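Local coordinates for uncharacterized protein (Acidithiobacillus ferrooxidans, PDB 3LUU) that is of unknown function but binds a zinc ion and belongs to the gamma-butyrobetaine hydroxylase-like N-terminal domain family, at residues Ile17-Glu22 with Leu33-Leu38; Glu62-Val67 with Leu79-Gly84; His29-Thr34 with Tyr94-Asp99. All coordinates share one frame; numbering follows the deposited sequence.

Contact 1 (Ile17-Glu22 with Leu33-Leu38); sequences ISRVME and LTFEHL. With ZN (zinc ion), chain B.
In F35, CG stands anti to the carbonyl carbon, beside the backbone N (chi1 -69°), and the ring lies with one face against the R19-V20 peptide. R19 C sits over the ring centre, 3.7 Å above the plane, with V20 N beside it over the same face. R19 CA adds a CH-pi contact, 4.0 Å from the centroid of the F35 ring. The backbone joins in: F35 N donates to R19 O at 2.9 Å, from 44° out of the carbonyl plane. Water 1 also donates to R19 O and accepts from E36 N.

Strands 20-25 and 30-34 form an antiparallel beta hairpin, and helix 35-40 follows directly. M21 and L33 are a hydrogen-bonded pair, with M21 N to L33 O at 2.7 Å and L33 N to M21 O at 3.0 Å. V20 and T34 are the next, non-hydrogen-bonded pair, and V20 CG1 meets T34 CG2. On the other face of the sheet, CB of the selenomethionine M21 packs on L38 CD1 at 4.0 Å, the two side chains at about a right angle.

The first torsion of T34 (chi1 64°) puts OG1 between the backbone N and the carbonyl carbon. There it accepts from H37 N at 3.0 Å and N-caps the helix. The F35 side chain also touches V66 of strand 66-72. Replacing F35 by an alanine would probably leave the R19-V20 peptide without its ring cover and open a gap beside V66. In the first turn of the helix, H37 NE2 binds the zinc ion at 2.0 Å. E41 OE2 and the backbone O of E101 also bind the metal.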
ATOM      1  N   ILE A  17      13.920  -4.628   2.196  1.00 14.67           N
ATOM      2  CA  ILE A  17      14.513  -5.589   3.128  1.00 16.40           C
ATOM      3  C   ILE A  17      13.474  -6.018   4.175  1.00 16.50           C
ATOM      4  O   ILE A  17      13.253  -7.188   4.358  1.00 17.49           O
ATOM      5  CB  ILE A  17      15.839  -5.040   3.780  1.00 15.18           C
ATOM      6  CG1 ILE A  17      16.848  -4.632   2.673  1.00 15.31           C
ATOM      7  CG2 ILE A  17      16.475  -6.060   4.757  1.00 15.20           C
ATOM      8  CD1 ILE A  17      17.115  -5.700   1.654  1.00 17.91           C
ATOM      9  N   SER A  18      12.826  -5.061   4.822  1.00 14.71           N
ATOM     10  CA  SER A  18      11.808  -5.341   5.805  1.00 14.69           C
ATOM     11  C   SER A  18      10.419  -5.712   5.230  1.00 17.29           C
ATOM     12  O   SER A  18       9.559  -6.204   5.944  1.00 16.34           O
ATOM     13  CB  SER A  18      11.723  -4.178   6.774  1.00 14.85           C
ATOM     14  OG  SER A  18      11.368  -2.999   6.096  1.00 20.53           O
ATOM     15  N   ARG A  19      10.223  -5.482   3.937  1.00 16.40           N
ATOM     16  CA  ARG A  19       9.003  -5.828   3.214  1.00 14.59           C
ATOM     17  C   ARG A  19       7.782  -5.097   3.738  1.00 12.66           C
ATOM     18  O   ARG A  19       6.708  -5.700   3.919  1.00 13.83           O
ATOM     19  CB  ARG A  19       8.792  -7.343   3.126  1.00 17.42           C
ATOM     20  CG  ARG A  19      10.046  -8.052   2.614  1.00 24.15           C
ATOM     21  CD  ARG A  19       9.787  -9.151   1.581  1.00 42.06           C
ATOM     22  NE  ARG A  19       9.227 -10.372   2.165  1.00 46.70           N
ATOM     23  CZ  ARG A  19       9.889 -11.250   2.933  1.00 51.85           C
ATOM     24  NH1 ARG A  19      11.165 -11.057   3.265  1.00 51.63           N
ATOM     25  NH2 ARG A  19       9.262 -12.342   3.388  1.00 46.09           N
ATOM     26  N   VAL A  20       7.960  -3.784   3.877  1.00 13.16           N
ATOM     27  CA  VAL A  20       6.882  -2.910   4.342  0.50 14.57           C
ATOM     28  C   VAL A  20       6.958  -1.598   3.613  1.00 15.93           C
ATOM     29  O   VAL A  20       8.040  -1.131   3.195  1.00 14.45           O
ATOM     30  CB  VAL A  20       6.865  -2.644   5.878  0.50 17.39           C
ATOM     31  CG1 VAL A  20       6.901  -3.947   6.650  0.50 16.98           C
ATOM     32  CG2 VAL A  20       7.995  -1.707   6.304  0.50 16.14           C
HETATM   33  N   MSE A  21       5.774  -1.024   3.404  1.00 14.45           N
HETATM   34  CA  MSE A  21       5.677   0.300   2.781  1.00 16.36           C
HETATM   35  C   MSE A  21       5.267   1.293   3.860  1.00 14.40           C
HETATM   36  O   MSE A  21       4.213   1.128   4.502  1.00 17.58           O
HETATM   37  CB  MSE A  21       4.696   0.342   1.597  1.00 14.67           C
HETATM   38  CG  MSE A  21       4.907   1.589   0.698  1.00 15.90           C
HETATM   39 SE   MSE A  21       3.654   1.595  -0.729  0.75 16.78          SE
HETATM   40  CE  MSE A  21       1.941   1.800   0.128  1.00 19.54           C
ATOM     41  N   GLU A  22       6.110   2.287   4.081  1.00 12.63           N
ATOM     42  CA  GLU A  22       5.819   3.349   5.032  1.00 13.16           C
ATOM     43  C   GLU A  22       5.227   4.526   4.289  1.00 13.84           C
ATOM     44  O   GLU A  22       5.653   4.847   3.189  1.00 13.83           O
ATOM     45  CB  GLU A  22       7.079   3.794   5.744  1.00 13.46           C
ATOM     46  CG  GLU A  22       7.724   2.691   6.553  1.00 14.01           C
ATOM     47  CD  GLU A  22       8.730   3.226   7.550  1.00 20.07           C
ATOM     48  OE1 GLU A  22       9.403   4.214   7.227  1.00 15.31           O
ATOM     49  OE2 GLU A  22       8.895   2.662   8.631  1.00 15.73           O
ATOM     50  N   LEU A  33       2.704  -0.668   6.317  1.00 17.09           N
ATOM     51  CA  LEU A  33       1.858  -1.685   5.726  1.00 14.44           C
ATOM     52  C   LEU A  33       2.748  -2.728   5.064  1.00 16.56           C
ATOM     53  O   LEU A  33       3.553  -2.371   4.207  1.00 14.59           O
ATOM     54  CB  LEU A  33       0.923  -1.048   4.705  1.00 16.17           C
ATOM     55  CG  LEU A  33      -0.136  -0.121   5.310  1.00 16.05           C
ATOM     56  CD1 LEU A  33      -0.795   0.667   4.196  1.00 19.02           C
ATOM     57  CD2 LEU A  33      -1.128  -0.979   6.107  1.00 17.05           C
ATOM     58  N   THR A  34       2.638  -3.999   5.477  1.00 13.63           N
ATOM     59  CA  THR A  34       3.484  -5.030   4.856  1.00 13.07           C
ATOM     60  C   THR A  34       3.121  -5.203   3.371  1.00 12.89           C
ATOM     61  O   THR A  34       1.949  -5.081   2.943  1.00 14.69           O
ATOM     62  CB  THR A  34       3.417  -6.410   5.561  1.00 11.58           C
ATOM     63  OG1 THR A  34       2.105  -6.933   5.445  1.00 13.36           O
ATOM     64  CG2 THR A  34       3.836  -6.315   7.043  1.00 14.85           C
ATOM     65  N   PHE A  35       4.137  -5.509   2.576  1.00 13.92           N
ATOM     66  CA  PHE A  35       3.906  -5.868   1.172  1.00 13.33           C
ATOM     67  C   PHE A  35       2.867  -6.982   1.042  1.00 12.83           C
ATOM     68  O   PHE A  35       2.019  -6.959   0.140  1.00 15.39           O
ATOM     69  CB  PHE A  35       5.233  -6.308   0.544  1.00 13.28           C
ATOM     70  CG  PHE A  35       6.244  -5.182   0.361  1.00 12.86           C
ATOM     71  CD1 PHE A  35       5.901  -3.848   0.535  1.00 17.90           C
ATOM     72  CD2 PHE A  35       7.531  -5.455  -0.065  1.00 15.85           C
ATOM     73  CE1 PHE A  35       6.818  -2.833   0.343  1.00 15.43           C
ATOM     74  CE2 PHE A  35       8.455  -4.404  -0.270  1.00 20.75           C
ATOM     75  CZ  PHE A  35       8.072  -3.102  -0.078  1.00 14.46           C
ATOM     76  N   GLU A  36       2.955  -7.971   1.933  1.00 12.97           N
ATOM     77  CA  GLU A  36       2.023  -9.089   1.947  1.00 14.98           C
ATOM     78  C   GLU A  36       0.592  -8.615   2.116  1.00 14.30           C
ATOM     79  O   GLU A  36      -0.281  -9.030   1.391  1.00 14.60           O
ATOM     80  CB  GLU A  36       2.342 -10.018   3.096  1.00 14.73           C
ATOM     81  CG  GLU A  36       1.404 -11.214   3.190  1.00 16.34           C
ATOM     82  CD  GLU A  36       1.584 -12.032   4.469  1.00 13.73           C
ATOM     83  OE1 GLU A  36       2.024 -11.480   5.510  1.00 15.19           O
ATOM     84  OE2 GLU A  36       1.287 -13.250   4.412  1.00 14.88           O
ATOM     85  N   HIS A  37       0.368  -7.790   3.135  1.00 15.37           N
ATOM     86  CA  HIS A  37      -0.952  -7.231   3.433  1.00 15.50           C
ATOM     87  C   HIS A  37      -1.512  -6.460   2.243  1.00 14.91           C
ATOM     88  O   HIS A  37      -2.654  -6.683   1.828  1.00 15.02           O
ATOM     89  CB  HIS A  37      -0.843  -6.366   4.687  1.00 14.95           C
ATOM     90  CG  HIS A  37      -2.148  -5.914   5.257  1.00 16.90           C
ATOM     91  ND1 HIS A  37      -2.219  -4.976   6.260  1.00 18.36           N
ATOM     92  CD2 HIS A  37      -3.420  -6.277   4.993  1.00 18.43           C
ATOM     93  CE1 HIS A  37      -3.479  -4.775   6.583  1.00 21.61           C
ATOM     94  NE2 HIS A  37      -4.226  -5.544   5.824  1.00 16.44           N
ATOM     95  N   LEU A  38      -0.681  -5.611   1.652  1.00 14.82           N
ATOM     96  CA  LEU A  38      -1.084  -4.848   0.473  1.00 14.49           C
ATOM     97  C   LEU A  38      -1.504  -5.778  -0.689  1.00 14.59           C
ATOM     98  O   LEU A  38      -2.517  -5.562  -1.372  1.00 15.97           O
ATOM     99  CB  LEU A  38       0.056  -3.905   0.042  1.00 15.71           C
ATOM    100  CG  LEU A  38       0.369  -2.730   0.980  1.00 15.77           C
ATOM    101  CD1 LEU A  38       1.755  -2.198   0.674  1.00 12.57           C
ATOM    102  CD2 LEU A  38      -0.680  -1.633   0.849  1.00 16.38           C
TER
HETATM  103 ZN    ZN B 101      -6.203  -5.901   6.158  1.00 24.27          ZN
HETATM  104  O   HOH W   1       5.478  -8.357   3.479  1.00 16.55           O

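Contact 2 (Glu62-Val67 with Leu79-Gly84)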
ATOM      1  N   GLU A  62       3.137 -14.291   1.277  1.00 15.20           N
ATOM      2  CA  GLU A  62       4.135 -13.834   2.240  1.00 17.32           C
ATOM      3  C   GLU A  62       5.490 -13.461   1.613  1.00 16.25           C
ATOM      4  O   GLU A  62       6.232 -12.638   2.152  1.00 13.89           O
ATOM      5  CB  GLU A  62       4.318 -14.829   3.383  1.00 18.57           C
ATOM      6  CG  GLU A  62       4.950 -16.163   3.022  1.00 20.50           C
ATOM      7  CD  GLU A  62       3.926 -17.219   2.638  1.00 20.10           C
ATOM      8  OE1 GLU A  62       2.801 -16.846   2.225  1.00 19.15           O
ATOM      9  OE2 GLU A  62       4.252 -18.421   2.765  1.00 27.05           O
ATOM     10  N   HIS A  63       5.799 -14.052   0.464  1.00 15.95           N
ATOM     11  CA  HIS A  63       7.055 -13.748  -0.208  1.00 21.04           C
ATOM     12  C   HIS A  63       6.924 -12.720  -1.315  1.00 23.61           C
ATOM     13  O   HIS A  63       7.922 -12.370  -1.956  1.00 25.08           O
ATOM     14  CB  HIS A  63       7.724 -15.034  -0.683  1.00 23.98           C
ATOM     15  CG  HIS A  63       8.441 -15.767   0.425  1.00 36.93           C
ATOM     16  ND1 HIS A  63       8.047 -17.006   0.888  1.00 48.62           N
ATOM     17  CD2 HIS A  63       9.513 -15.412   1.176  1.00 51.80           C
ATOM     18  CE1 HIS A  63       8.855 -17.389   1.860  1.00 54.34           C
ATOM     19  NE2 HIS A  63       9.751 -16.438   2.058  1.00 55.60           N
ATOM     20  N   VAL A  64       5.738 -12.140  -1.482  1.00 19.86           N
ATOM     21  CA  VAL A  64       5.536 -11.162  -2.556  1.00 20.01           C
ATOM     22  C   VAL A  64       6.135  -9.801  -2.134  1.00 21.49           C
ATOM     23  O   VAL A  64       6.156  -9.453  -0.926  1.00 24.93           O
ATOM     24  CB  VAL A  64       4.035 -11.153  -2.984  1.00 20.96           C
ATOM     25  CG1 VAL A  64       3.761 -10.124  -4.025  1.00 13.53           C
ATOM     26  CG2 VAL A  64       3.661 -12.612  -3.535  1.00 24.34           C
ATOM     27  N   SER A  65       6.731  -9.084  -3.093  1.00 18.37           N
ATOM     28  CA  SER A  65       7.219  -7.749  -2.812  1.00 21.07           C
ATOM     29  C   SER A  65       6.603  -6.716  -3.750  1.00 20.00           C
ATOM     30  O   SER A  65       6.079  -7.052  -4.798  1.00 15.10           O
ATOM     31  CB  SER A  65       8.748  -7.697  -2.860  1.00 21.70           C
ATOM     32  OG  SER A  65       9.201  -7.854  -4.185  1.00 32.55           O
ATOM     33  N   VAL A  66       6.623  -5.454  -3.314  1.00 18.99           N
ATOM     34  CA  VAL A  66       6.265  -4.331  -4.148  1.00 18.95           C
ATOM     35  C   VAL A  66       7.538  -3.939  -4.901  1.00 18.06           C
ATOM     36  O   VAL A  66       8.558  -3.557  -4.308  1.00 21.11           O
ATOM     37  CB  VAL A  66       5.693  -3.169  -3.330  1.00 16.91           C
ATOM     38  CG1 VAL A  66       5.521  -1.945  -4.191  1.00 19.36           C
ATOM     39  CG2 VAL A  66       4.356  -3.601  -2.689  1.00 14.12           C
ATOM     40  N   VAL A  67       7.486  -4.091  -6.209  1.00 15.56           N
ATOM     41  CA  VAL A  67       8.621  -3.774  -7.067  1.00 17.96           C
ATOM     42  C   VAL A  67       8.631  -2.315  -7.507  1.00 19.53           C
ATOM     43  O   VAL A  67       9.705  -1.749  -7.714  1.00 21.61           O
ATOM     44  CB  VAL A  67       8.732  -4.756  -8.233  1.00 19.14           C
ATOM     45  CG1 VAL A  67       8.971  -6.148  -7.662  1.00 21.59           C
ATOM     46  CG2 VAL A  67       7.519  -4.727  -9.118  1.00 19.99           C
ATOM     47  N   LEU A  79       0.457  -0.084  -7.340  1.00 14.08           N
ATOM     48  CA  LEU A  79       1.548  -0.915  -6.818  1.00 13.43           C
ATOM     49  C   LEU A  79       1.804  -2.052  -7.812  1.00 15.13           C
ATOM     50  O   LEU A  79       0.864  -2.689  -8.299  1.00 16.16           O
ATOM     51  CB  LEU A  79       1.238  -1.457  -5.429  1.00 14.72           C
ATOM     52  CG  LEU A  79       0.916  -0.475  -4.312  1.00 17.57           C
ATOM     53  CD1 LEU A  79       0.866  -1.211  -2.998  1.00 19.52           C
ATOM     54  CD2 LEU A  79       1.904   0.693  -4.302  1.00 16.07           C
ATOM     55  N   HIS A  80       3.064  -2.256  -8.171  1.00 14.17           N
ATOM     56  CA  HIS A  80       3.472  -3.396  -8.999  1.00 15.84           C
ATOM     57  C   HIS A  80       4.116  -4.439  -8.094  1.00 17.46           C
ATOM     58  O   HIS A  80       5.050  -4.130  -7.344  1.00 18.23           O
ATOM     59  CB  HIS A  80       4.454  -2.972 -10.084  1.00 15.06           C
ATOM     60  CG  HIS A  80       3.892  -1.973 -11.033  1.00 23.35           C
ATOM     61  ND1 HIS A  80       3.562  -2.291 -12.330  1.00 32.98           N
ATOM     62  CD2 HIS A  80       3.557  -0.676 -10.863  1.00 24.72           C
ATOM     63  CE1 HIS A  80       3.065  -1.223 -12.923  1.00 31.00           C
ATOM     64  NE2 HIS A  80       3.056  -0.230 -12.058  1.00 27.13           N
ATOM     65  N   PHE A  81       3.618  -5.658  -8.176  1.00 17.23           N
ATOM     66  CA  PHE A  81       4.039  -6.730  -7.299  1.00 17.71           C
ATOM     67  C   PHE A  81       4.916  -7.746  -8.032  1.00 18.90           C
ATOM     68  O   PHE A  81       4.904  -7.843  -9.269  1.00 16.34           O
ATOM     69  CB  PHE A  81       2.817  -7.436  -6.698  1.00 15.68           C
ATOM     70  CG  PHE A  81       2.001  -6.568  -5.769  1.00 15.52           C
ATOM     71  CD1 PHE A  81       2.377  -6.406  -4.443  1.00 13.35           C
ATOM     72  CD2 PHE A  81       0.831  -5.971  -6.204  1.00 13.86           C
ATOM     73  CE1 PHE A  81       1.606  -5.627  -3.569  1.00 10.36           C
ATOM     74  CE2 PHE A  81       0.059  -5.188  -5.345  1.00 15.47           C
ATOM     75  CZ  PHE A  81       0.462  -5.021  -4.020  1.00 16.56           C
ATOM     76  N   SER A  82       5.680  -8.496  -7.245  1.00 18.94           N
ATOM     77  CA  SER A  82       6.654  -9.441  -7.774  1.00 18.83           C
ATOM     78  C   SER A  82       6.019 -10.731  -8.346  1.00 21.47           C
ATOM     79  O   SER A  82       6.681 -11.469  -9.057  1.00 22.99           O
ATOM     80  CB  SER A  82       7.690  -9.741  -6.698  1.00 18.08           C
ATOM     81  OG  SER A  82       7.106 -10.447  -5.631  1.00 15.78           O
ATOM     82  N   ASP A  83       4.747 -10.998  -8.043  1.00 22.36           N
ATOM     83  CA  ASP A  83       4.013 -12.094  -8.694  1.00 25.15           C
ATOM     84  C   ASP A  83       3.361 -11.707 -10.058  1.00 28.88           C
ATOM     85  O   ASP A  83       2.606 -12.501 -10.593  1.00 36.04           O
ATOM     86  CB  ASP A  83       2.995 -12.732  -7.728  1.00 21.75           C
ATOM     87  CG  ASP A  83       1.931 -11.751  -7.243  1.00 25.13           C
ATOM     88  OD1 ASP A  83       2.071 -10.529  -7.432  1.00 22.61           O
ATOM     89  OD2 ASP A  83       0.922 -12.205  -6.699  1.00 30.20           O
ATOM     90  N   GLY A  84       3.683 -10.531 -10.631  1.00 33.54           N
ATOM     91  CA  GLY A  84       3.141 -10.050 -11.952  1.00 34.05           C
ATOM     92  C   GLY A  84       1.913  -9.126 -11.843  1.00 33.63           C
ATOM     93  O   GLY A  84       1.503  -8.429 -12.802  1.00 31.18           O
TER
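V67 N donates to H80 O at 2.7 Å, the shortest bond between the two segments. V66 CA also brings a CA-H...O contact to H80 O. The bond and the contact belong to the antiparallel beta hairpin of strands 66-72 and 76-81, in which V66 and F81 form a non-hydrogen-bonded pair. The first torsion of V67 (chi1 -62°) sets CG1 anti to the carbonyl carbon. This leaves CG2 between the backbone N and the carbonyl carbon, where it sits tightly against H80 O at 3.1 Å.

Where the strands run out, S65 and S82 bond twice. S82 N donates to S65 O at 2.9 Å in a bent bond. S82 OG accepts from S65 N, also at 2.9 Å and nearly straight (172°). A side-chain oxygen thus takes the place of a backbone carbonyl.

V66 CG2 touches F81 CE1 at 3.5 Å, on the side of the sheet where F35 of helix 35-40 meets V66 and F90 meets F81. V64 CG1 rests on F81 CB at 3.9 Å. D83 turns its OD2 to salt bridges with R39 and K61, while its OD1 lies 3.8 Å from V64 CG1.

Contact 3 (His29-Thr34 with Tyr94-Asp99); sequences HTSRLT and YLRRLD
Two hydrogen bonds converge on D99 OD2. H29 NE2 donates at 2.6 Å, tip to tip, with the oxygen in the plane of the imidazole. NE2 meets it on its syn side but tilted out of the carboxylate plane, and the bond is bent. With CG of H29 anti to the backbone N (chi1 -174°), the ring reaches across to the carboxylate. S31 OG donates to D99 OD2, also at 2.6 Å, but from above the carboxylate plane. The two come from opposite faces, which should hold the group against turning. S31 OG is also bonded to W25 NE1.

H29 and R96 cross obliquely. H29 CB lies over one face of the R96 guanidinium, 3.6 Å from NH2, with CD2 toward its rim; the planes are 37° apart. The guanidinium is held by R6 O, a salt bridge to D27 and a cation-pi contact with W25.

L33 makes the apolar contacts: CD1 meets L95 CD2 at 4.1 Å, and CD2 meets L98 CB at 3.9 Å.

The 94-98 part of helix 92-98 packs at 81° across strand 30-34 of the antiparallel sheet, with the L98 side chain about 4 Å (nearest atoms) from the zinc ion.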
ATOM      1  N   HIS A  29       0.753  10.720  11.563  1.00 21.36           N
ATOM      2  CA  HIS A  29       0.815   9.285  11.613  1.00 19.54           C
ATOM      3  C   HIS A  29       1.721   8.769  10.477  1.00 18.70           C
ATOM      4  O   HIS A  29       1.803   9.389   9.434  1.00 17.15           O
ATOM      5  CB  HIS A  29      -0.598   8.695  11.477  1.00 20.67           C
ATOM      6  CG  HIS A  29      -0.633   7.223  11.670  1.00 17.59           C
ATOM      7  ND1 HIS A  29      -0.158   6.625  12.814  1.00 28.60           N
ATOM      8  CD2 HIS A  29      -1.056   6.220  10.864  1.00 23.98           C
ATOM      9  CE1 HIS A  29      -0.290   5.315  12.711  1.00 27.99           C
ATOM     10  NE2 HIS A  29      -0.830   5.043  11.538  1.00 19.91           N
ATOM     11  N   THR A  30       2.419   7.658  10.723  1.00 22.46           N
ATOM     12  CA  THR A  30       3.115   6.912   9.669  1.00 21.70           C
ATOM     13  C   THR A  30       2.521   5.514   9.644  1.00 23.40           C
ATOM     14  O   THR A  30       2.502   4.812  10.671  1.00 24.19           O
ATOM     15  CB  THR A  30       4.628   6.841   9.901  1.00 21.61           C
ATOM     16  OG1 THR A  30       5.139   8.164   9.997  1.00 20.21           O
ATOM     17  CG2 THR A  30       5.358   6.099   8.734  1.00 16.75           C
ATOM     18  N   SER A  31       2.000   5.113   8.485  1.00 22.91           N
ATOM     19  CA  SER A  31       1.519   3.749   8.323  1.00 22.12           C
ATOM     20  C   SER A  31       2.693   2.895   7.951  1.00 23.26           C
ATOM     21  O   SER A  31       3.594   3.343   7.239  1.00 21.27           O
ATOM     22  CB  SER A  31       0.458   3.664   7.233  1.00 22.89           C
ATOM     23  OG  SER A  31      -0.678   4.464   7.524  1.00 24.94           O
ATOM     24  N   ARG A  32       2.728   1.681   8.484  1.00 23.03           N
ATOM     25  CA  ARG A  32       3.695   0.691   8.064  1.00 23.55           C
ATOM     26  C   ARG A  32       2.863  -0.515   7.634  1.00 23.96           C
ATOM     27  O   ARG A  32       2.384  -1.276   8.475  1.00 24.71           O
ATOM     28  CB  ARG A  32       4.675   0.345   9.177  1.00 24.46           C
ATOM     29  CG  ARG A  32       5.533   1.502   9.659  1.00 30.09           C
ATOM     30  CD  ARG A  32       6.481   1.065  10.822  1.00 36.27           C
ATOM     31  NE  ARG A  32       7.809   0.719  10.331  1.00 44.17           N
ATOM     32  CZ  ARG A  32       8.238  -0.499   9.988  1.00 54.29           C
ATOM     33  NH1 ARG A  32       7.466  -1.574  10.108  1.00 58.21           N
ATOM     34  NH2 ARG A  32       9.480  -0.643   9.526  1.00 58.39           N
ATOM     35  N   LEU A  33       2.704  -0.668   6.317  1.00 17.09           N
ATOM     36  CA  LEU A  33       1.858  -1.685   5.726  1.00 14.44           C
ATOM     37  C   LEU A  33       2.748  -2.728   5.064  1.00 16.56           C
ATOM     38  O   LEU A  33       3.553  -2.371   4.207  1.00 14.59           O
ATOM     39  CB  LEU A  33       0.923  -1.048   4.705  1.00 16.17           C
ATOM     40  CG  LEU A  33      -0.136  -0.121   5.310  1.00 16.05           C
ATOM     41  CD1 LEU A  33      -0.795   0.667   4.196  1.00 19.02           C
ATOM     42  CD2 LEU A  33      -1.128  -0.979   6.107  1.00 17.05           C
ATOM     43  N   THR A  34       2.638  -3.999   5.477  1.00 13.63           N
ATOM     44  CA  THR A  34       3.484  -5.030   4.856  1.00 13.07           C
ATOM     45  C   THR A  34       3.121  -5.203   3.371  1.00 12.89           C
ATOM     46  O   THR A  34       1.949  -5.081   2.943  1.00 14.69           O
ATOM     47  CB  THR A  34       3.417  -6.410   5.561  1.00 11.58           C
ATOM     48  OG1 THR A  34       2.105  -6.933   5.445  1.00 13.36           O
ATOM     49  CG2 THR A  34       3.836  -6.315   7.043  1.00 14.85           C
ATOM     50  N   TYR A  94      -7.980   4.374   1.042  1.00 18.26           N
ATOM     51  CA  TYR A  94      -7.877   2.926   1.209  1.00 18.10           C
ATOM     52  C   TYR A  94      -6.613   2.501   1.974  1.00 16.67           C
ATOM     53  O   TYR A  94      -6.689   1.671   2.857  1.00 15.25           O
ATOM     54  CB  TYR A  94      -7.872   2.257  -0.150  1.00 18.44           C
ATOM     55  CG  TYR A  94      -7.992   0.769  -0.123  1.00 20.62           C
ATOM     56  CD1 TYR A  94      -9.138   0.160   0.344  1.00 35.37           C
ATOM     57  CD2 TYR A  94      -6.996  -0.024  -0.588  1.00 22.74           C
ATOM     58  CE1 TYR A  94      -9.257  -1.199   0.365  1.00 34.67           C
ATOM     59  CE2 TYR A  94      -7.116  -1.392  -0.579  1.00 22.07           C
ATOM     60  CZ  TYR A  94      -8.239  -1.967  -0.108  1.00 24.58           C
ATOM     61  OH  TYR A  94      -8.353  -3.335  -0.128  1.00 31.30           O
ATOM     62  N   LEU A  95      -5.462   3.060   1.621  1.00 14.99           N
ATOM     63  CA  LEU A  95      -4.216   2.739   2.307  1.00 17.59           C
ATOM     64  C   LEU A  95      -4.306   3.083   3.781  1.00 19.33           C
ATOM     65  O   LEU A  95      -3.930   2.278   4.654  1.00 19.03           O
ATOM     66  CB  LEU A  95      -3.043   3.487   1.700  1.00 18.32           C
ATOM     67  CG  LEU A  95      -2.606   3.057   0.330  1.00 19.57           C
ATOM     68  CD1 LEU A  95      -1.575   4.071  -0.170  1.00 16.54           C
ATOM     69  CD2 LEU A  95      -2.038   1.649   0.394  1.00 14.97           C
ATOM     70  N   ARG A  96      -4.832   4.265   4.079  1.00 19.73           N
ATOM     71  CA  ARG A  96      -5.009   4.652   5.470  1.00 22.01           C
ATOM     72  C   ARG A  96      -5.926   3.682   6.236  1.00 23.42           C
ATOM     73  O   ARG A  96      -5.631   3.315   7.386  1.00 23.01           O
ATOM     74  CB  ARG A  96      -5.515   6.088   5.553  1.00 21.38           C
ATOM     75  CG  ARG A  96      -5.500   6.664   6.891  1.00 25.89           C
ATOM     76  CD  ARG A  96      -4.115   6.722   7.484  1.00 25.89           C
ATOM     77  NE  ARG A  96      -4.248   7.045   8.897  1.00 27.31           N
ATOM     78  CZ  ARG A  96      -3.954   8.211   9.463  1.00 31.74           C
ATOM     79  NH1 ARG A  96      -3.469   9.245   8.762  1.00 19.78           N
ATOM     80  NH2 ARG A  96      -4.154   8.335  10.765  1.00 36.92           N
ATOM     81  N   ARG A  97      -7.017   3.278   5.588  1.00 22.52           N
ATOM     82  CA  ARG A  97      -7.980   2.310   6.120  1.00 24.63           C
ATOM     83  C   ARG A  97      -7.349   0.948   6.403  1.00 24.69           C
ATOM     84  O   ARG A  97      -7.733   0.284   7.371  1.00 21.75           O
ATOM     85  CB  ARG A  97      -9.180   2.138   5.155  1.00 27.76           C
ATOM     86  CG  ARG A  97     -10.488   2.882   5.551  1.00 40.46           C
ATOM     87  CD  ARG A  97     -11.596   2.865   4.438  1.00 51.10           C
ATOM     88  NE  ARG A  97     -11.599   1.640   3.606  1.00 61.34           N
ATOM     89  CZ  ARG A  97     -12.579   0.728   3.510  1.00 70.87           C
ATOM     90  NH1 ARG A  97     -13.734   0.851   4.177  1.00 75.98           N
ATOM     91  NH2 ARG A  97     -12.409  -0.328   2.706  1.00 70.67           N
ATOM     92  N   LEU A  98      -6.388   0.529   5.572  1.00 21.86           N
ATOM     93  CA  LEU A  98      -5.672  -0.737   5.806  1.00 24.30           C
ATOM     94  C   LEU A  98      -4.852  -0.731   7.082  1.00 25.86           C
ATOM     95  O   LEU A  98      -4.546  -1.792   7.605  1.00 24.17           O
ATOM     96  CB  LEU A  98      -4.770  -1.139   4.632  1.00 22.40           C
ATOM     97  CG  LEU A  98      -5.433  -1.591   3.339  1.00 20.69           C
ATOM     98  CD1 LEU A  98      -4.301  -1.911   2.364  1.00 15.24           C
ATOM     99  CD2 LEU A  98      -6.395  -2.784   3.450  1.00 19.63           C
ATOM    100  N   ASP A  99      -4.482   0.444   7.584  1.00 29.46           N
ATOM    101  CA  ASP A  99      -3.782   0.529   8.876  1.00 34.67           C
ATOM    102  C   ASP A  99      -4.577  -0.102  10.052  1.00 38.92           C
ATOM    103  O   ASP A  99      -3.990  -0.602  11.014  1.00 41.82           O
ATOM    104  CB  ASP A  99      -3.454   1.988   9.211  1.00 38.49           C
ATOM    105  CG  ASP A  99      -1.983   2.224   9.483  1.00 38.11           C
ATOM    106  OD1 ASP A  99      -1.145   1.288   9.454  1.00 44.15           O
ATOM    107  OD2 ASP A  99      -1.678   3.395   9.718  1.00 40.61           O
TER
HETATM  108  O   HOH W   2      -0.490  -2.053   9.272  1.00 52.53           O

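How the contacts relate
Contacts 1 and 3 share L33 and T34 and both use strand 30-34. Their centres are about 10 Å apart. A salt bridge from E22 to R32 joins them, as does L38 packing on L95. The centres of contacts 1 and 2 are also about 10 Å apart, and F35 of helix 35-40 touches V66 of the second hairpin and V64 in the loop leading into it. Contacts 2 and 3 lie on opposite sides of the chain's centre, about 17 Å apart between centres, and do not touch. Along the chain, contact 2 follows contact 1 and is nested within the loop closed by contact 3. Helix 35-40 touches both three-stranded sheets, F35 on V66 and L38 on M21, and so links them. The zinc site draws its ligands from H37, E41 and the C-terminal E101.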